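Local coordinates for FMN-dependent nitronate monooxygenase (Shewanella oneidensis, PDB 5LSM), which probably oxidises propionate 3-nitronate with molecular oxygen to 3-oxopropanoate, nitrate and nitrite, using bound FMN as cofactor and so detoxifying the nitronate, at residues 38-44 and 65-71; 55-59 and 121-127; 82-86 and 291-295. All coordinates share one frame. Numbering follows the deposited sequence.

Contact 1: residues 38-44 and 65-71. With FMN (flavin mononucleotide), chain I.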
loop_
_atom_site.group_PDB
_atom_site.type_symbol
_atom_site.label_atom_id
_atom_site.label_comp_id
_atom_site.label_asym_id
_atom_site.label_seq_id
_atom_site.Cartn_x
_atom_site.Cartn_y
_atom_site.Cartn_z
ATOM N N LEU A 38 -22.211 -10.593 6.975
ATOM C CA LEU A 38 -22.158 -11.720 6.041
ATOM C C LEU A 38 -21.011 -12.634 6.422
ATOM O O LEU A 38 -19.851 -12.252 6.309
ATOM C CB LEU A 38 -21.994 -11.232 4.592
ATOM C CG LEU A 38 -22.080 -12.278 3.467
ATOM C CD1 LEU A 38 -23.510 -12.723 3.218
ATOM C CD2 LEU A 38 -21.493 -11.734 2.177
ATOM N N GLY A 39 -21.348 -13.828 6.912
ATOM C CA GLY A 39 -20.352 -14.862 7.219
ATOM C C GLY A 39 -19.939 -15.624 5.974
ATOM O O GLY A 39 -20.701 -15.706 5.020
ATOM N N SER A 40 -18.739 -16.186 5.987
ATOM C CA SER A 40 -18.129 -16.716 4.783
ATOM C C SER A 40 -17.475 -18.062 5.039
ATOM O O SER A 40 -16.744 -18.229 6.028
ATOM C CB SER A 40 -17.074 -15.747 4.247
ATOM O OG SER A 40 -17.639 -14.488 3.932
ATOM N N LEU A 41 -17.751 -19.019 4.145
ATOM C CA LEU A 41 -17.121 -20.337 4.174
ATOM C C LEU A 41 -16.076 -20.404 3.063
ATOM O O LEU A 41 -16.413 -20.310 1.876
ATOM C CB LEU A 41 -18.170 -21.452 4.000
ATOM C CG LEU A 41 -17.638 -22.894 4.006
ATOM C CD1 LEU A 41 -16.959 -23.250 5.308
ATOM C CD2 LEU A 41 -18.726 -23.917 3.708
ATOM N N PRO A 42 -14.792 -20.452 3.449
ATOM C CA PRO A 42 -13.745 -20.698 2.456
ATOM C C PRO A 42 -13.801 -22.147 1.977
ATOM O O PRO A 42 -13.787 -23.056 2.799
ATOM C CB PRO A 42 -12.457 -20.420 3.230
ATOM C CG PRO A 42 -12.796 -20.692 4.667
ATOM C CD PRO A 42 -14.268 -20.439 4.831
ATOM N N CYS A 43 -13.949 -22.344 0.669
ATOM C CA CYS A 43 -14.073 -23.693 0.097
ATOM C C CYS A 43 -12.887 -24.169 -0.720
ATOM O O CYS A 43 -12.892 -25.290 -1.178
ATOM C CB CYS A 43 -15.333 -23.787 -0.754
ATOM S SG CYS A 43 -16.791 -23.427 0.223
ATOM N N ALA A 44 -11.845 -23.358 -0.861
ATOM C CA ALA A 44 -10.731 -23.716 -1.743
ATOM C C ALA A 44 -10.063 -25.052 -1.362
ATOM O O ALA A 44 -9.576 -25.770 -2.233
ATOM C CB ALA A 44 -9.697 -22.592 -1.781
ATOM N N PRO A 65 -28.085 -14.997 5.567
ATOM C CA PRO A 65 -27.202 -15.053 4.389
ATOM C C PRO A 65 -25.765 -15.463 4.690
ATOM O O PRO A 65 -25.258 -15.223 5.790
ATOM C CB PRO A 65 -27.235 -13.628 3.852
ATOM C CG PRO A 65 -28.564 -13.104 4.288
ATOM C CD PRO A 65 -28.849 -13.737 5.615
ATOM N N ILE A 66 -25.174 -16.186 3.747
ATOM C CA ILE A 66 -23.774 -16.552 3.815
ATOM C C ILE A 66 -23.131 -16.473 2.450
ATOM O O ILE A 66 -23.808 -16.481 1.419
ATOM C CB ILE A 66 -23.581 -17.985 4.346
ATOM C CG1 ILE A 66 -24.044 -19.002 3.311
ATOM C CG2 ILE A 66 -24.324 -18.164 5.654
ATOM C CD1 ILE A 66 -24.194 -20.390 3.878
ATOM N N ASN A 67 -21.806 -16.501 2.475
ATOM C CA ASN A 67 -20.947 -16.288 1.319
ATOM C C ASN A 67 -20.065 -17.509 1.260
ATOM O O ASN A 67 -19.437 -17.841 2.246
ATOM C CB ASN A 67 -20.120 -15.019 1.558
ATOM C CG ASN A 67 -18.885 -14.908 0.655
ATOM O OD1 ASN A 67 -18.848 -15.406 -0.476
ATOM N ND2 ASN A 67 -17.900 -14.164 1.131
ATOM N N VAL A 68 -20.145 -18.279 0.177
ATOM C CA VAL A 68 -19.216 -19.404 -0.010
ATOM C C VAL A 68 -18.157 -19.023 -1.039
ATOM O O VAL A 68 -18.468 -18.400 -2.067
ATOM C CB VAL A 68 -19.934 -20.728 -0.409
ATOM C CG1 VAL A 68 -21.111 -20.983 0.506
ATOM C CG2 VAL A 68 -20.404 -20.695 -1.856
ATOM N N ASN A 69 -16.899 -19.317 -0.707
ATOM C CA ASN A 69 -15.750 -18.785 -1.446
ATOM C C ASN A 69 -15.008 -19.887 -2.189
ATOM O O ASN A 69 -14.750 -20.951 -1.613
ATOM C CB ASN A 69 -14.789 -18.091 -0.480
ATOM C CG ASN A 69 -13.584 -17.514 -1.179
ATOM O OD1 ASN A 69 -12.510 -18.130 -1.204
ATOM N ND2 ASN A 69 -13.781 -16.380 -1.849
ATOM N N PHE A 70 -14.616 -19.602 -3.435
ATOM C CA PHE A 70 -13.867 -20.543 -4.259
ATOM C C PHE A 70 -12.734 -19.875 -5.027
ATOM O O PHE A 70 -12.809 -18.686 -5.356
ATOM C CB PHE A 70 -14.794 -21.215 -5.271
ATOM C CG PHE A 70 -15.738 -22.184 -4.662
ATOM C CD1 PHE A 70 -16.989 -21.771 -4.224
ATOM C CD2 PHE A 70 -15.371 -23.511 -4.499
ATOM C CE1 PHE A 70 -17.870 -22.673 -3.651
ATOM C CE2 PHE A 70 -16.250 -24.419 -3.928
ATOM C CZ PHE A 70 -17.498 -23.995 -3.493
ATOM N N PHE A 71 -11.726 -20.681 -5.370
ATOM C CA PHE A 71 -10.680 -20.282 -6.303
ATOM C C PHE A 71 -11.072 -20.696 -7.689
ATOM O O PHE A 71 -11.398 -21.859 -7.900
ATOM C CB PHE A 71 -9.361 -20.983 -5.987
ATOM C CG PHE A 71 -8.719 -20.531 -4.729
ATOM C CD1 PHE A 71 -9.189 -19.416 -4.037
ATOM C CD2 PHE A 71 -7.611 -21.193 -4.251
ATOM C CE1 PHE A 71 -8.574 -19.001 -2.868
ATOM C CE2 PHE A 71 -6.977 -20.766 -3.094
ATOM C CZ PHE A 71 -7.464 -19.675 -2.403
HETATM N N1 FMN I . -9.598 -14.653 0.122
HETATM C C2 FMN I . -10.260 -15.593 -0.612
HETATM O O2 FMN I . -10.915 -15.233 -1.623
HETATM N N3 FMN I . -10.219 -16.906 -0.307
HETATM C C4 FMN I . -9.529 -17.365 0.748
HETATM O O4 FMN I . -9.481 -18.576 1.023
HETATM C C4A FMN I . -8.782 -16.398 1.577
HETATM N N5 FMN I . -8.106 -16.804 2.653
HETATM C C5A FMN I . -7.480 -15.930 3.459
HETATM C C6 FMN I . -6.820 -16.434 4.577
HETATM C C7 FMN I . -6.170 -15.587 5.450
HETATM C C7M FMN I . -5.448 -16.189 6.628
HETATM C C8 FMN I . -6.174 -14.119 5.184
HETATM C C8M FMN I . -5.449 -13.192 6.135
HETATM C C9 FMN I . -6.833 -13.606 4.058
HETATM C C9A FMN I . -7.497 -14.465 3.166
HETATM N N10 FMN I . -8.228 -14.013 2.023
HETATM C C10 FMN I . -8.862 -14.976 1.209
HETATM C "C1'" FMN I . -8.283 -12.594 1.624
HETATM C "C2'" FMN I . -9.432 -11.865 2.299
HETATM O "O2'" FMN I . -10.651 -12.159 1.592
HETATM C "C3'" FMN I . -9.192 -10.349 2.315
HETATM O "O3'" FMN I . -8.769 -9.915 1.018
HETATM C "C4'" FMN I . -8.121 -9.895 3.309
HETATM O "O4'" FMN I . -8.109 -10.659 4.521
HETATM C "C5'" FMN I . -8.352 -8.424 3.613
HETATM O "O5'" FMN I . -7.286 -7.874 4.383
HETATM P P FMN I . -7.189 -7.984 5.985
HETATM O O1P FMN I . -8.599 -7.955 6.533
HETATM O O2P FMN I . -6.370 -6.772 6.347
HETATM O O3P FMN I . -6.499 -9.290 6.163
HETATM O O HOH W 1 -11.589 -20.387 0.015
#

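Contact 2: residues 55-59 and 121-127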
loop_
_atom_site.group_PDB
_atom_site.type_symbol
_atom_site.label_atom_id
_atom_site.label_comp_id
_atom_site.label_asym_id
_atom_site.label_seq_id
_atom_site.Cartn_x
_atom_site.Cartn_y
_atom_site.Cartn_z
ATOM N N LEU A 55 -21.489 -26.959 4.891
ATOM C CA LEU A 55 -22.679 -26.190 4.522
ATOM C C LEU A 55 -23.892 -26.677 5.278
ATOM O O LEU A 55 -24.778 -25.881 5.596
ATOM C CB LEU A 55 -22.952 -26.258 3.007
ATOM C CG LEU A 55 -22.136 -25.273 2.162
ATOM C CD1 LEU A 55 -22.052 -25.737 0.722
ATOM C CD2 LEU A 55 -22.719 -23.867 2.242
ATOM N N THR A 56 -23.963 -27.989 5.511
ATOM C CA THR A 56 -25.043 -28.550 6.304
ATOM C C THR A 56 -24.949 -28.027 7.758
ATOM O O THR A 56 -25.937 -27.529 8.316
ATOM C CB THR A 56 -25.056 -30.107 6.228
ATOM O OG1 THR A 56 -25.485 -30.512 4.921
ATOM C CG2 THR A 56 -26.014 -30.713 7.247
ATOM N N ALA A 57 -23.740 -28.021 8.314
ATOM C CA ALA A 57 -23.512 -27.434 9.635
ATOM C C ALA A 57 -23.892 -25.946 9.705
ATOM O O ALA A 57 -24.451 -25.498 10.704
ATOM C CB ALA A 57 -22.072 -27.632 10.073
ATOM N N ILE A 58 -23.628 -25.184 8.652
ATOM C CA ILE A 58 -24.046 -23.779 8.646
ATOM C C ILE A 58 -25.570 -23.653 8.666
ATOM O O ILE A 58 -26.125 -22.895 9.467
ATOM C CB ILE A 58 -23.453 -23.004 7.455
ATOM C CG1 ILE A 58 -21.952 -22.777 7.681
ATOM C CG2 ILE A 58 -24.161 -21.663 7.271
ATOM C CD1 ILE A 58 -21.164 -22.515 6.405
ATOM N N ARG A 59 -26.251 -24.470 7.866
ATOM C CA ARG A 59 -27.686 -24.288 7.654
ATOM C C ARG A 59 -28.537 -24.730 8.839
ATOM O O ARG A 59 -29.679 -24.309 8.972
ATOM C CB ARG A 59 -28.149 -24.982 6.370
ATOM C CG ARG A 59 -27.725 -24.259 5.097
ATOM C CD ARG A 59 -28.178 -22.796 5.035
ATOM N NE ARG A 59 -28.346 -22.354 3.642
ATOM C CZ ARG A 59 -28.195 -21.101 3.204
ATOM N NH1 ARG A 59 -27.906 -20.115 4.046
ATOM N NH2 ARG A 59 -28.370 -20.828 1.914
ATOM N N LEU A 121 -23.233 -27.218 -4.313
ATOM C CA LEU A 121 -23.778 -25.899 -4.009
ATOM C C LEU A 121 -25.258 -25.806 -4.366
ATOM O O LEU A 121 -26.029 -25.094 -3.713
ATOM C CB LEU A 121 -23.015 -24.809 -4.771
ATOM C CG LEU A 121 -21.761 -24.202 -4.139
ATOM C CD1 LEU A 121 -21.420 -22.879 -4.825
ATOM C CD2 LEU A 121 -21.932 -23.997 -2.638
ATOM N N ALA A 122 -25.648 -26.488 -5.429
ATOM C CA ALA A 122 -26.995 -26.330 -5.964
ATOM C C ALA A 122 -28.039 -26.732 -4.928
ATOM O O ALA A 122 -29.125 -26.182 -4.914
ATOM C CB ALA A 122 -27.156 -27.155 -7.225
ATOM N N LYS A 123 -27.704 -27.700 -4.070
ATOM C CA LYS A 123 -28.603 -28.136 -2.989
ATOM C C LYS A 123 -28.849 -27.030 -1.951
ATOM O O LYS A 123 -29.955 -26.894 -1.440
ATOM C CB LYS A 123 -28.046 -29.389 -2.296
ATOM N N PHE A 124 -27.830 -26.216 -1.678
ATOM C CA PHE A 124 -27.907 -25.219 -0.604
ATOM C C PHE A 124 -28.288 -23.819 -1.081
ATOM O O PHE A 124 -28.924 -23.078 -0.340
ATOM C CB PHE A 124 -26.589 -25.177 0.180
ATOM C CG PHE A 124 -26.284 -26.456 0.896
ATOM C CD1 PHE A 124 -26.926 -26.768 2.087
ATOM C CD2 PHE A 124 -25.463 -27.406 0.316
ATOM C CE1 PHE A 124 -26.715 -27.985 2.708
ATOM C CE2 PHE A 124 -25.214 -28.609 0.954
ATOM C CZ PHE A 124 -25.848 -28.903 2.146
ATOM N N LYS A 125 -27.884 -23.454 -2.296
ATOM C CA LYS A 125 -28.241 -22.147 -2.904
ATOM C C LYS A 125 -27.819 -20.934 -2.078
ATOM O O LYS A 125 -28.663 -20.219 -1.546
ATOM C CB LYS A 125 -29.732 -22.075 -3.208
ATOM C CG LYS A 125 -30.146 -22.971 -4.365
ATOM C CD LYS A 125 -31.447 -22.504 -4.985
ATOM C CE LYS A 125 -32.566 -22.449 -3.956
ATOM N NZ LYS A 125 -33.894 -22.534 -4.621
ATOM N N PRO A 126 -26.498 -20.687 -2.004
ATOM C CA PRO A 126 -25.895 -19.624 -1.208
ATOM C C PRO A 126 -26.336 -18.246 -1.633
ATOM O O PRO A 126 -26.367 -17.948 -2.807
ATOM C CB PRO A 126 -24.402 -19.783 -1.484
ATOM C CG PRO A 126 -24.237 -21.208 -1.841
ATOM C CD PRO A 126 -25.476 -21.564 -2.600
ATOM N N GLU A 127 -26.543 -17.378 -0.664
ATOM C CA GLU A 127 -26.945 -16.017 -0.940
ATOM C C GLU A 127 -25.848 -15.308 -1.721
ATOM O O GLU A 127 -26.108 -14.598 -2.696
ATOM C CB GLU A 127 -27.265 -15.289 0.368
ATOM C CG GLU A 127 -28.530 -15.811 1.069
ATOM C CD GLU A 127 -28.379 -17.230 1.635
ATOM O OE1 GLU A 127 -27.237 -17.660 1.944
ATOM O OE2 GLU A 127 -29.406 -17.925 1.784
HETATM O O HOH W 2 -29.793 -24.177 2.318
#

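Contact 3: residues 82-86 and 291-295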
loop_
_atom_site.group_PDB
_atom_site.type_symbol
_atom_site.label_atom_id
_atom_site.label_comp_id
_atom_site.label_asym_id
_atom_site.label_seq_id
_atom_site.Cartn_x
_atom_site.Cartn_y
_atom_site.Cartn_z
ATOM N N LYS A 82 10.729 -28.166 -13.076
ATOM C CA LYS A 82 10.718 -26.950 -12.270
ATOM C C LYS A 82 10.479 -27.299 -10.811
ATOM O O LYS A 82 11.108 -26.725 -9.921
ATOM C CB LYS A 82 9.654 -25.989 -12.750
ATOM C CG LYS A 82 9.663 -24.673 -11.993
ATOM C CD LYS A 82 9.783 -23.482 -12.924
ATOM C CE LYS A 82 9.470 -22.186 -12.201
ATOM N NZ LYS A 82 10.299 -21.072 -12.729
ATOM N N GLN A 83 9.610 -28.285 -10.590
ATOM C CA GLN A 83 9.321 -28.801 -9.263
ATOM C C GLN A 83 10.535 -29.482 -8.662
ATOM O O GLN A 83 10.854 -29.301 -7.484
ATOM C CB GLN A 83 8.164 -29.800 -9.325
ATOM C CG GLN A 83 6.795 -29.168 -9.329
ATOM C CD GLN A 83 5.682 -30.177 -9.553
ATOM O OE1 GLN A 83 5.043 -30.633 -8.602
ATOM N NE2 GLN A 83 5.413 -30.493 -10.822
ATOM N N ALA A 84 11.180 -30.312 -9.468
ATOM C CA ALA A 84 12.349 -31.047 -9.028
ATOM C C ALA A 84 13.504 -30.102 -8.709
ATOM O O ALA A 84 14.239 -30.330 -7.760
ATOM C CB ALA A 84 12.758 -32.046 -10.100
ATOM N N ALA A 85 13.659 -29.031 -9.490
ATOM C CA ALA A 85 14.715 -28.024 -9.223
ATOM C C ALA A 85 14.486 -27.236 -7.935
ATOM O O ALA A 85 15.440 -26.780 -7.303
ATOM C CB ALA A 85 14.850 -27.063 -10.392
ATOM N N TRP A 86 13.219 -26.986 -7.616
ATOM C CA TRP A 86 12.852 -26.268 -6.400
ATOM C C TRP A 86 13.131 -27.156 -5.202
ATOM O O TRP A 86 13.688 -26.707 -4.201
ATOM C CB TRP A 86 11.358 -25.879 -6.440
ATOM C CG TRP A 86 10.897 -25.124 -5.256
ATOM C CD1 TRP A 86 9.877 -25.456 -4.434
ATOM C CD2 TRP A 86 11.461 -23.907 -4.736
ATOM N NE1 TRP A 86 9.776 -24.540 -3.415
ATOM C CE2 TRP A 86 10.730 -23.570 -3.588
ATOM C CE3 TRP A 86 12.512 -23.074 -5.135
ATOM C CZ2 TRP A 86 11.005 -22.429 -2.834
ATOM C CZ3 TRP A 86 12.789 -21.944 -4.385
ATOM C CH2 TRP A 86 12.043 -21.638 -3.239
ATOM N N ASN A 291 10.455 -15.342 -5.070
ATOM C CA ASN A 291 11.430 -16.196 -5.755
ATOM C C ASN A 291 10.918 -16.715 -7.093
ATOM O O ASN A 291 9.912 -17.412 -7.160
ATOM C CB ASN A 291 11.832 -17.365 -4.855
ATOM C CG ASN A 291 13.136 -18.025 -5.291
ATOM O OD1 ASN A 291 13.329 -18.339 -6.466
ATOM N ND2 ASN A 291 14.023 -18.267 -4.332
ATOM N N GLU A 292 11.719 -16.512 -8.131
ATOM C CA GLU A 292 11.319 -16.782 -9.506
ATOM C C GLU A 292 11.337 -18.285 -9.826
ATOM O O GLU A 292 10.725 -18.720 -10.798
ATOM C CB GLU A 292 12.240 -16.023 -10.464
ATOM C CG GLU A 292 12.328 -14.513 -10.190
ATOM C CD GLU A 292 13.135 -14.129 -8.929
ATOM O OE1 GLU A 292 14.099 -14.845 -8.546
ATOM O OE2 GLU A 292 12.821 -13.074 -8.329
ATOM N N ALA A 293 11.974 -19.079 -8.961
ATOM C CA ALA A 293 12.153 -20.531 -9.179
ATOM C C ALA A 293 11.019 -21.430 -8.635
ATOM O O ALA A 293 10.984 -22.615 -8.925
ATOM C CB ALA A 293 13.479 -20.967 -8.572
ATOM N N VAL A 294 10.122 -20.871 -7.830
ATOM C CA VAL A 294 9.005 -21.615 -7.264
ATOM C C VAL A 294 8.008 -22.053 -8.339
ATOM O O VAL A 294 7.666 -21.286 -9.216
ATOM C CB VAL A 294 8.263 -20.760 -6.230
ATOM C CG1 VAL A 294 7.170 -21.561 -5.536
ATOM C CG2 VAL A 294 9.256 -20.212 -5.216
ATOM N N PRO A 295 7.527 -23.299 -8.260
ATOM C CA PRO A 295 6.561 -23.729 -9.258
ATOM C C PRO A 295 5.232 -22.969 -9.215
ATOM O O PRO A 295 4.843 -22.410 -8.179
ATOM C CB PRO A 295 6.341 -25.217 -8.936
ATOM C CG PRO A 295 6.938 -25.439 -7.594
ATOM C CD PRO A 295 8.004 -24.420 -7.429
#

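Contact 1: residues 38-44 and 65-71
A proline and two asparagines lie on one face of this pair of parallel strands, and one of those asparagines reads the flavin of FMN directly. Asn69 OD1 accepts a hydrogen bond from FMN N3 at 2.7 Å, while Asn69 ND2 gives a weak one to FMN O2 at 3.1 Å; a carboxamide suits the place because it can accept from N3 and donate to the neighbouring carbonyl. Water 1 donates to Asn69 OD1 (2.7 Å) and FMN O4 (3.0 Å) and accepts from Ala44 N (3.1 Å), tying the flavin also to the backbone just after strand 39-42.

The strands, inclined at 26°, are joined by a ladder of backbone hydrogen bonds: Asn67 N to Gly39 O (2.9 Å), Leu41 N to Asn67 O, Asn69 N to Leu41 O and Cys43 N to Asn69 O (each 2.8 Å). Pro42, with no amide hydrogen, falls between Leu41 and Cys43, whose N atoms make the bonds to strand 66-71. Toward the strands' N-terminal ends, on the same face as Asn69, Asn67 ND2 donates to Ser40 OG at 2.8 Å; Ser40 OG also bonds to Gln17 O, and Asn67 OD1 to Ser130. The face of Leu41 and Val68 is apolar and meets helices 48-59 and 115-124. At the C-terminal ends, Cys43 CB sits 3.6 Å from the centroid of the Phe70 ring and Ala44 CB 3.5 Å from that of Phe71, both CH-pi contacts.

Strand 39-42, helix 48-59 and strand 66-71 form a beta-alpha-beta unit of the TIM barrel, with the cofactor bound at the strands' C-terminal ends.

Contact 2: residues 55-59 and 121-127
Arg59 bends its side chain with chi1 and chi2 both m before extending it through a t chi3, which carries the guanidinium from helix 48-59 to the end of helix 115-124. There Arg59 NH2 donates to the backbone oxygen Phe124 O at 3.2 Å, with a nearly straight N-H...O angle of 172°, and forms a salt bridge with Glu127 OE2 at 3.1 Å. Glu127 folds back to meet it, chi1 m and chi2 p; its other oxygen, OE1, receives weak bonds from Arg59 NH1 (3.3 Å) and Arg59 NH2 (3.4 Å), and also accepts from Ile66 N. Water 2 accepts from Arg59 NE (2.7 Å) and donates to Phe124 O (3.0 Å). Arginine suits this position because its several donors can serve a carbonyl, a carboxylate and a water together.

The apolar half centres on Phe124, whose m chi1 turns the ring toward the other helix. Leu55 CB lies 3.7 Å from the Phe124 ring centroid, only 7° off the normal, a CH-pi contact over the face. Leu55, m then t, also places CD1 3.8 Å from both Phe124 CD2 and Leu121 CD2, so CD1 fits between these two side chains. Lys125 leaves the helix with positive phi (57°), its CA-to-CB bond directed away, and Pro126 follows on the way to Glu127.

The two helices pack side by side on the outside of the barrel sheet: Leu55 and Leu121 both rest on Val68 of strand 66-71, Leu55 also touches Leu41 of strand 39-42, and Glu127 directly precedes strand 128-132.

Contact 3: residues 82-86 and 291-295
A type I beta turn from Asn291 to Val294, with an Asx turn at its start, shapes the loop that packs here on helix 80-89. Asn291 OD1 accepts from Ala293 N at 2.9 Å, the bond that defines the Asx turn, and Asn291 ND2 donates to Met287 O in the preceding helix. Asparagine fits because its short side chain can reach the amide two residues further along the chain.

From the helix, Trp86 presents its indole to the loop. Val294 CG2 stands 3.8 Å from the centroid of the six-membered ring and 16° off its normal, a CH-pi contact over the face. Trp86 CD1 lies 3.7 Å from Pro295 CD, and Trp86 CE3 is 4.1 Å from Ala293 CB; Phe283 and Met287 of helix 282-287 also touch this tryptophan. One turn earlier, Lys82 passes along the loop and donates from NZ to Glu292 O at 3.1 Å, while Gln83 CG brushes Pro295 CB at 4.0 Å.

Trp86 supplies the largest single share of the helix's covered surface, with Lys82 next, and the lysine satisfies a backbone carbonyl. Because Lys82 addresses the main chain of Glu292, this hydrogen bond depends on the path of the turn and not on the glutamate carboxylate.

Overall arrangement
Contact 1 is the core of the three, almost wholly buried, its centre about 10 Å from the chain's centre; contacts 2 and 3 are partly buried, their centres at about 20 and 24 Å. Residues 55-59 of contact 2 lie on the helix linking the two strands of contact 1, with helix 115-124 beside it, and the contacts touch: Val68 packs on Leu121, and Ile66 N lies 3.1 Å from Glu127 OE1, a probable hydrogen bond. Contact 3 lies across the chain's centre from contact 1, although helix 80-89 follows strand 66-71. Backbone ladder and cofactor bonds mark the first, a salt bridge between partly exposed side chains the second, an indole with a lysine-carbonyl bond the third.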